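Local structure of alginate lyase (5GMT) at residues H27-T30 with F35-I38; K52-R57 with N189-I194; I61-G66 with E102-G107. The protein cleaves the glycosidic bonds of alginate, with a specificity for polymannuronate, and belongs to polysaccharide lyase family 14. All coordinates share one frame; numbering follows the deposited sequence.

Contact 1 of 3, residues H27-T30 with F35-I38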
# COMPACT_ATOMS: atom_id res chain seq x y z
N HIS A 27 -21.37 -7.14 -9.23
CA HIS A 27 -21.09 -7.93 -8.03
C HIS A 27 -19.66 -7.72 -7.60
O HIS A 27 -18.73 -8.09 -8.33
CB HIS A 27 -21.33 -9.42 -8.28
CG HIS A 27 -22.75 -9.76 -8.63
ND1 HIS A 27 -23.71 -9.99 -7.68
CD2 HIS A 27 -23.35 -9.90 -9.84
CE1 HIS A 27 -24.86 -10.26 -8.28
NE2 HIS A 27 -24.67 -10.21 -9.59
N VAL A 28 -19.48 -7.13 -6.42
CA VAL A 28 -18.14 -6.77 -5.98
C VAL A 28 -17.31 -8.03 -5.80
O VAL A 28 -16.13 -8.04 -6.12
CB VAL A 28 -18.16 -5.94 -4.67
CG1 VAL A 28 -16.75 -5.81 -4.08
CG2 VAL A 28 -18.75 -4.56 -4.95
N SER A 29 -17.95 -9.10 -5.35
CA SER A 29 -17.22 -10.36 -5.21
C SER A 29 -16.64 -10.84 -6.55
O SER A 29 -15.58 -11.44 -6.58
CB SER A 29 -18.11 -11.46 -4.62
OG SER A 29 -17.34 -12.64 -4.44
N THR A 30 -17.33 -10.54 -7.65
CA THR A 30 -16.82 -10.90 -8.96
C THR A 30 -15.75 -9.90 -9.43
O THR A 30 -14.74 -10.30 -10.02
CB THR A 30 -17.96 -11.00 -9.99
OG1 THR A 30 -18.89 -11.99 -9.55
CG2 THR A 30 -17.41 -11.40 -11.35
N PHE A 35 -8.27 -11.30 -7.17
CA PHE A 35 -7.44 -10.94 -6.02
C PHE A 35 -7.46 -12.05 -4.97
O PHE A 35 -6.70 -12.03 -4.01
CB PHE A 35 -7.91 -9.64 -5.35
CG PHE A 35 -7.74 -8.40 -6.18
CD1 PHE A 35 -6.50 -7.76 -6.27
CD2 PHE A 35 -8.82 -7.84 -6.84
CE1 PHE A 35 -6.36 -6.60 -7.02
CE2 PHE A 35 -8.69 -6.67 -7.60
CZ PHE A 35 -7.46 -6.05 -7.69
N LYS A 36 -8.37 -13.01 -5.15
CA LYS A 36 -8.69 -13.95 -4.08
C LYS A 36 -7.61 -15.02 -3.92
O LYS A 36 -6.92 -15.36 -4.88
CB LYS A 36 -10.06 -14.58 -4.33
CG LYS A 36 -11.24 -13.63 -4.12
CD LYS A 36 -12.56 -14.27 -4.52
CE LYS A 36 -13.73 -13.31 -4.34
NZ LYS A 36 -15.00 -13.85 -4.92
N PRO A 37 -7.45 -15.56 -2.70
CA PRO A 37 -8.26 -15.29 -1.50
C PRO A 37 -8.01 -13.90 -0.92
O PRO A 37 -6.86 -13.42 -0.90
CB PRO A 37 -7.82 -16.38 -0.53
CG PRO A 37 -6.44 -16.72 -0.96
CD PRO A 37 -6.42 -16.58 -2.45
N ILE A 38 -9.08 -13.26 -0.46
CA ILE A 38 -8.96 -11.98 0.19
C ILE A 38 -9.47 -12.10 1.62
O ILE A 38 -10.23 -13.02 1.96
CB ILE A 38 -9.71 -10.86 -0.57
CG1 ILE A 38 -11.22 -11.05 -0.51
CG2 ILE A 38 -9.21 -10.75 -2.03
CD1 ILE A 38 -11.98 -9.96 -1.24
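The ammonium of Lys36 is gripped by two oxygens of a single residue, Ser29, at the surface of this antiparallel β-sandwich. NZ donates a short bond of 2.7 Å to Ser29 OG and a second of 3.0 Å to the main-chain Ser29 O. The second bond does not follow a lone pair: NZ stands 41° above the plane of the carbonyl. Apart from the two bonds there is little packing. CE, the last methylene, comes within 3.5 Å of Ser29 O; the earlier methylenes of the chain serve as reach. That reach comes from a fully stretched side chain, all torsions beyond CG being near 180°. On the other side, Ser29 turns its hydroxyl away from its own amide nitrogen (chi1 -177°), which sets OG beside the carbonyl so that both oxygens can face the same nitrogen. The positive charge probably polarises both acceptors.

Further out, Ser29 belongs to the very short helix 28-31, which His27 precedes as N-cap residue. Lys36 lies in the link to the edge strand 38-42, between two well-fixed neighbours: the Phe35 ring meets Phe79 and Phe268, and Pro37 pairs through its backbone with Arg82. The lysine thus ties the exposed helical turn to the loop that leads into that strand, with six residues between Ser29 and Lys36. The peptide bond joining Lys36 to Pro37 is cis.

Contact 2 of 3, residues K52-R57 with N189-I194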
# COMPACT_ATOMS: atom_id res chain seq x y z
N LYS A 52 -12.90 4.65 -18.19
CA LYS A 52 -12.81 6.07 -18.52
C LYS A 52 -11.39 6.51 -18.87
O LYS A 52 -11.19 7.32 -19.78
CB LYS A 52 -13.36 6.93 -17.38
CG LYS A 52 -13.06 8.42 -17.58
CD LYS A 52 -13.66 9.28 -16.48
CE LYS A 52 -15.14 9.51 -16.70
NZ LYS A 52 -15.64 10.61 -15.82
N HIS A 53 -10.40 5.96 -18.17
CA HIS A 53 -9.02 6.42 -18.33
C HIS A 53 -8.09 5.38 -18.95
O HIS A 53 -6.89 5.61 -19.07
CB HIS A 53 -8.46 6.85 -16.97
CG HIS A 53 -9.23 7.97 -16.35
ND1 HIS A 53 -9.26 9.24 -16.89
CD2 HIS A 53 -10.00 8.02 -15.24
CE1 HIS A 53 -10.02 10.02 -16.14
NE2 HIS A 53 -10.48 9.31 -15.13
N SER A 54 -8.64 4.25 -19.36
CA SER A 54 -7.80 3.18 -19.85
C SER A 54 -8.59 2.12 -20.61
O SER A 54 -9.75 1.85 -20.30
CB SER A 54 -7.05 2.53 -18.68
OG SER A 54 -7.98 1.97 -17.78
N SER A 55 -7.94 1.53 -21.60
CA SER A 55 -8.54 0.43 -22.35
C SER A 55 -8.84 -0.74 -21.42
O SER A 55 -9.90 -1.36 -21.50
CB SER A 55 -7.63 -0.00 -23.49
OG SER A 55 -7.38 1.09 -24.35
N SER A 56 -7.89 -1.05 -20.55
CA SER A 56 -8.10 -2.08 -19.54
C SER A 56 -9.12 -1.56 -18.54
O SER A 56 -9.00 -0.44 -18.05
CB SER A 56 -6.79 -2.44 -18.83
OG SER A 56 -5.89 -3.11 -19.71
N ARG A 57 -10.15 -2.36 -18.25
CA ARG A 57 -11.14 -1.95 -17.27
C ARG A 57 -10.52 -1.96 -15.88
O ARG A 57 -10.03 -2.99 -15.42
CB ARG A 57 -12.37 -2.88 -17.29
CG ARG A 57 -13.44 -2.48 -16.27
CD ARG A 57 -14.79 -3.13 -16.57
NE ARG A 57 -15.40 -2.52 -17.75
CZ ARG A 57 -16.21 -1.47 -17.71
NH1 ARG A 57 -16.53 -0.92 -16.55
NH2 ARG A 57 -16.72 -0.98 -18.83
N ASN A 189 -5.16 14.04 -11.84
CA ASN A 189 -5.58 13.77 -13.21
C ASN A 189 -4.50 13.14 -14.08
O ASN A 189 -4.40 13.42 -15.28
CB ASN A 189 -6.09 15.07 -13.86
CG ASN A 189 -7.29 15.64 -13.12
OD1 ASN A 189 -8.18 14.90 -12.68
ND2 ASN A 189 -7.32 16.96 -12.95
N LYS A 190 -3.71 12.25 -13.47
CA LYS A 190 -2.69 11.52 -14.20
C LYS A 190 -2.61 10.07 -13.75
O LYS A 190 -2.91 9.76 -12.60
CB LYS A 190 -1.32 12.17 -13.99
CG LYS A 190 -1.07 13.41 -14.83
CD LYS A 190 0.40 13.82 -14.70
CE LYS A 190 0.78 14.88 -15.71
NZ LYS A 190 0.69 14.36 -17.10
N TRP A 191 -2.17 9.20 -14.65
CA TRP A 191 -1.78 7.85 -14.29
C TRP A 191 -0.41 7.89 -13.65
O TRP A 191 0.44 8.70 -14.03
CB TRP A 191 -1.74 6.93 -15.52
CG TRP A 191 -3.07 6.41 -15.96
CD1 TRP A 191 -3.78 6.79 -17.07
CD2 TRP A 191 -3.84 5.40 -15.31
NE1 TRP A 191 -4.95 6.08 -17.14
CE2 TRP A 191 -5.02 5.22 -16.07
CE3 TRP A 191 -3.66 4.64 -14.15
CZ2 TRP A 191 -6.01 4.30 -15.72
CZ3 TRP A 191 -4.64 3.73 -13.79
CH2 TRP A 191 -5.80 3.57 -14.57
N HIS A 192 -0.19 6.99 -12.69
CA HIS A 192 1.13 6.80 -12.08
C HIS A 192 1.46 5.33 -12.10
O HIS A 192 0.62 4.50 -11.76
CB HIS A 192 1.16 7.31 -10.64
CG HIS A 192 0.75 8.73 -10.49
ND1 HIS A 192 -0.54 9.16 -10.70
CD2 HIS A 192 1.47 9.84 -10.17
CE1 HIS A 192 -0.60 10.47 -10.51
NE2 HIS A 192 0.60 10.90 -10.19
N SER A 193 2.68 4.99 -12.50
CA SER A 193 3.13 3.61 -12.32
C SER A 193 3.88 3.57 -11.01
O SER A 193 4.73 4.42 -10.73
CB SER A 193 4.00 3.14 -13.48
OG SER A 193 3.21 2.88 -14.62
N ILE A 194 3.53 2.58 -10.18
CA ILE A 194 4.09 2.49 -8.84
C ILE A 194 4.80 1.15 -8.69
O ILE A 194 4.25 0.12 -9.06
CB ILE A 194 2.99 2.64 -7.77
CG1 ILE A 194 2.39 4.05 -7.84
CG2 ILE A 194 3.55 2.34 -6.38
CD1 ILE A 194 1.47 4.37 -6.67
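Trp191 brings the NE1 edge of its indole to the backbone of His53, with the benzo carbon CZ2 beside Ser54. NE1 donates to His53 O over 2.8 Å, with an N-H...O angle of 157°. The oxygen lies close to the indole plane, whereas NE1 sits 43° above the plane of the carbonyl, so the bond is well aligned for the donor but tilted for the acceptor. His53 CB packs 3.6 Å from NE1, and Ser54 CB lies 3.6 Å from CZ2. The hydroxyl of Ser54 folds back into its own loop: with chi1 at 62°, OG donates to Ser56 O at 2.6 Å, in the carbonyl plane, which probably steadies the bend that leaves CB beside the indole. The His53 imidazole leads away from Trp191; Lys52 CG covers one of its faces, and its NE2 is hydrogen-bonded to Glu102 OE1. A leucine in place of Trp191 would probably leave His53 O without its indole donor and open a gap beside Ser54 CB. Segment 52-57 connects strands 47-50 and 58-63, while Trp191 lies on strand 191-199 of the same antiparallel sheet. Between them run strands 261-272 and 92-102: the indole touches Tyr264 and makes a cation-pi contact with Lys266, and the His53 ring stacks on Tyr100, so the contact spans these two strands.

Contact 3 of 3, residues I61-G66 with E102-G107; sequences IFYEKG and ENFGFG
Phe104 points its CZ corner at Tyr63 in an offset edge-to-face pair, the edge of the phenylalanine turned toward the face of the tyrosine. The ring planes stand at 84° and the centroids are 5.7 Å apart. With CG anti to the carbonyl carbon (chi1 -76°), the Phe104 ring swings its CZ end to Tyr63. The touching is narrow: Phe104 CZ meets Tyr63 CE2 at 3.6 Å and CD2 at 4.0 Å, and these two carbons account for the close approach. Ile61 CG2 lies 4.0 Å above the other face of Tyr63, toward its rim, while the base of the Phe104 side chain, CB, sits 3.6 Å over the centre of the Phe106 ring. The Phe104 loop is sharply bent here: a cis peptide joins Phe104 to Gly105, and at Gly105 a side chain would run into Asn103 O.

Around this buried aromatic pair the two segments diverge. Past Tyr63 the end of strand 58-63 gives way to a loop in which Lys65 is exposed and stays clear of the 102-107 loop; its backbone N is tied to Asp260 instead. Asn103 is likewise connected to the turn before strand 261-272, through Asp260 and Asn259.

The Tyr63 hydroxyl, at the far end of the ring, is bonded with Thr246 and Ser263, which probably fixes the slant of the face that Phe104 meets. Between the two segments the contact is carbon to carbon, while the tyrosine hydroxyl is satisfied by one residue from each sheet.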
# COMPACT_ATOMS: atom_id res chain seq x y z
N ILE A 61 -12.28 3.19 -7.20
CA ILE A 61 -12.67 3.48 -5.83
C ILE A 61 -13.18 4.91 -5.73
O ILE A 61 -12.50 5.85 -6.16
CB ILE A 61 -11.49 3.29 -4.85
CG1 ILE A 61 -10.82 1.93 -5.04
CG2 ILE A 61 -11.97 3.51 -3.41
CD1 ILE A 61 -11.74 0.73 -4.80
N PHE A 62 -14.36 5.07 -5.15
CA PHE A 62 -14.99 6.36 -4.97
C PHE A 62 -14.84 6.84 -3.52
O PHE A 62 -15.14 6.09 -2.59
CB PHE A 62 -16.47 6.27 -5.36
CG PHE A 62 -17.28 7.45 -4.95
CD1 PHE A 62 -16.95 8.72 -5.39
CD2 PHE A 62 -18.40 7.29 -4.15
CE1 PHE A 62 -17.71 9.82 -5.03
CE2 PHE A 62 -19.17 8.38 -3.78
CZ PHE A 62 -18.82 9.65 -4.23
N TYR A 63 -14.35 8.07 -3.35
CA TYR A 63 -14.31 8.71 -2.04
C TYR A 63 -15.24 9.90 -2.07
O TYR A 63 -15.00 10.90 -2.75
CB TYR A 63 -12.90 9.19 -1.66
CG TYR A 63 -11.74 8.31 -2.09
CD1 TYR A 63 -11.10 7.45 -1.19
CD2 TYR A 63 -11.28 8.35 -3.40
CE1 TYR A 63 -10.04 6.66 -1.60
CE2 TYR A 63 -10.24 7.57 -3.82
CZ TYR A 63 -9.61 6.73 -2.92
OH TYR A 63 -8.57 5.96 -3.35
N GLU A 64 -16.32 9.80 -1.31
CA GLU A 64 -17.29 10.86 -1.24
C GLU A 64 -16.69 12.10 -0.58
O GLU A 64 -15.89 11.97 0.34
CB GLU A 64 -18.51 10.38 -0.47
CG GLU A 64 -19.69 11.28 -0.54
CD GLU A 64 -20.97 10.48 -0.46
OE1 GLU A 64 -21.84 10.66 -1.34
OE2 GLU A 64 -21.08 9.65 0.48
N LYS A 65 -17.09 13.28 -1.05
CA LYS A 65 -16.71 14.53 -0.40
C LYS A 65 -17.02 14.43 1.08
O LYS A 65 -18.11 13.98 1.47
CB LYS A 65 -17.46 15.70 -1.05
CG LYS A 65 -17.09 17.07 -0.49
CD LYS A 65 -17.69 18.19 -1.33
CE LYS A 65 -17.27 19.56 -0.79
NZ LYS A 65 -17.71 20.66 -1.70
N GLY A 66 -16.05 14.78 1.93
CA GLY A 66 -16.27 14.74 3.37
C GLY A 66 -15.86 13.43 4.03
O GLY A 66 -15.84 13.31 5.25
N GLU A 102 -8.31 11.04 -9.80
CA GLU A 102 -9.26 11.93 -10.46
C GLU A 102 -9.90 12.90 -9.48
O GLU A 102 -10.59 12.48 -8.54
CB GLU A 102 -10.33 11.12 -11.18
CG GLU A 102 -11.37 11.98 -11.87
CD GLU A 102 -12.48 11.14 -12.47
OE1 GLU A 102 -12.16 10.18 -13.20
OE2 GLU A 102 -13.66 11.44 -12.18
N ASN A 103 -9.66 14.20 -9.70
CA ASN A 103 -10.22 15.28 -8.89
C ASN A 103 -9.66 15.35 -7.46
O ASN A 103 -10.38 15.62 -6.51
CB ASN A 103 -11.75 15.19 -8.84
CG ASN A 103 -12.40 16.54 -8.60
OD1 ASN A 103 -11.87 17.57 -9.01
ND2 ASN A 103 -13.53 16.54 -7.92
N PHE A 104 -8.35 15.10 -7.34
CA PHE A 104 -7.64 15.27 -6.07
C PHE A 104 -6.99 16.66 -6.03
O PHE A 104 -6.23 17.00 -6.94
CB PHE A 104 -6.57 14.19 -5.90
CG PHE A 104 -7.12 12.83 -5.52
CD1 PHE A 104 -7.92 12.12 -6.40
CD2 PHE A 104 -6.80 12.26 -4.30
CE1 PHE A 104 -8.41 10.87 -6.05
CE2 PHE A 104 -7.29 11.00 -3.95
CZ PHE A 104 -8.09 10.31 -4.83
N GLY A 105 -7.24 17.45 -4.99
CA GLY A 105 -8.10 17.07 -3.88
C GLY A 105 -7.44 16.14 -2.86
O GLY A 105 -8.12 15.31 -2.27
N PHE A 106 -6.14 16.28 -2.64
CA PHE A 106 -5.42 15.33 -1.78
C PHE A 106 -5.67 15.57 -0.29
O PHE A 106 -5.34 14.72 0.54
CB PHE A 106 -3.91 15.37 -2.05
CG PHE A 106 -3.52 14.84 -3.41
CD1 PHE A 106 -3.44 13.47 -3.63
CD2 PHE A 106 -3.25 15.70 -4.47
CE1 PHE A 106 -3.09 12.97 -4.87
CE2 PHE A 106 -2.89 15.21 -5.71
CZ PHE A 106 -2.81 13.85 -5.92
N GLY A 107 -6.26 16.71 0.04
CA GLY A 107 -6.52 17.06 1.43
C GLY A 107 -5.23 17.04 2.23
O GLY A 107 -4.23 17.65 1.84

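Along the chain, contact 1 closes before the other two begin, and contact 3 is nested inside the long loop that contact 2 closes. Contact 1 stands apart at the outside, its centre about 21 Å from that of contact 2 and about 24 Å from that of contact 3, beside edge strand 38-42 of one sheet. Contacts 2 and 3 both reach the other sheet, with centres about 16 Å apart, and they touch through the His53-Glu102 bond. Strand 58-63, entered from loop 52-57, and strand 92-102, ending at Glu102, thus link a polar surface contact to a buried aromatic one within one sheet of the β-sandwich.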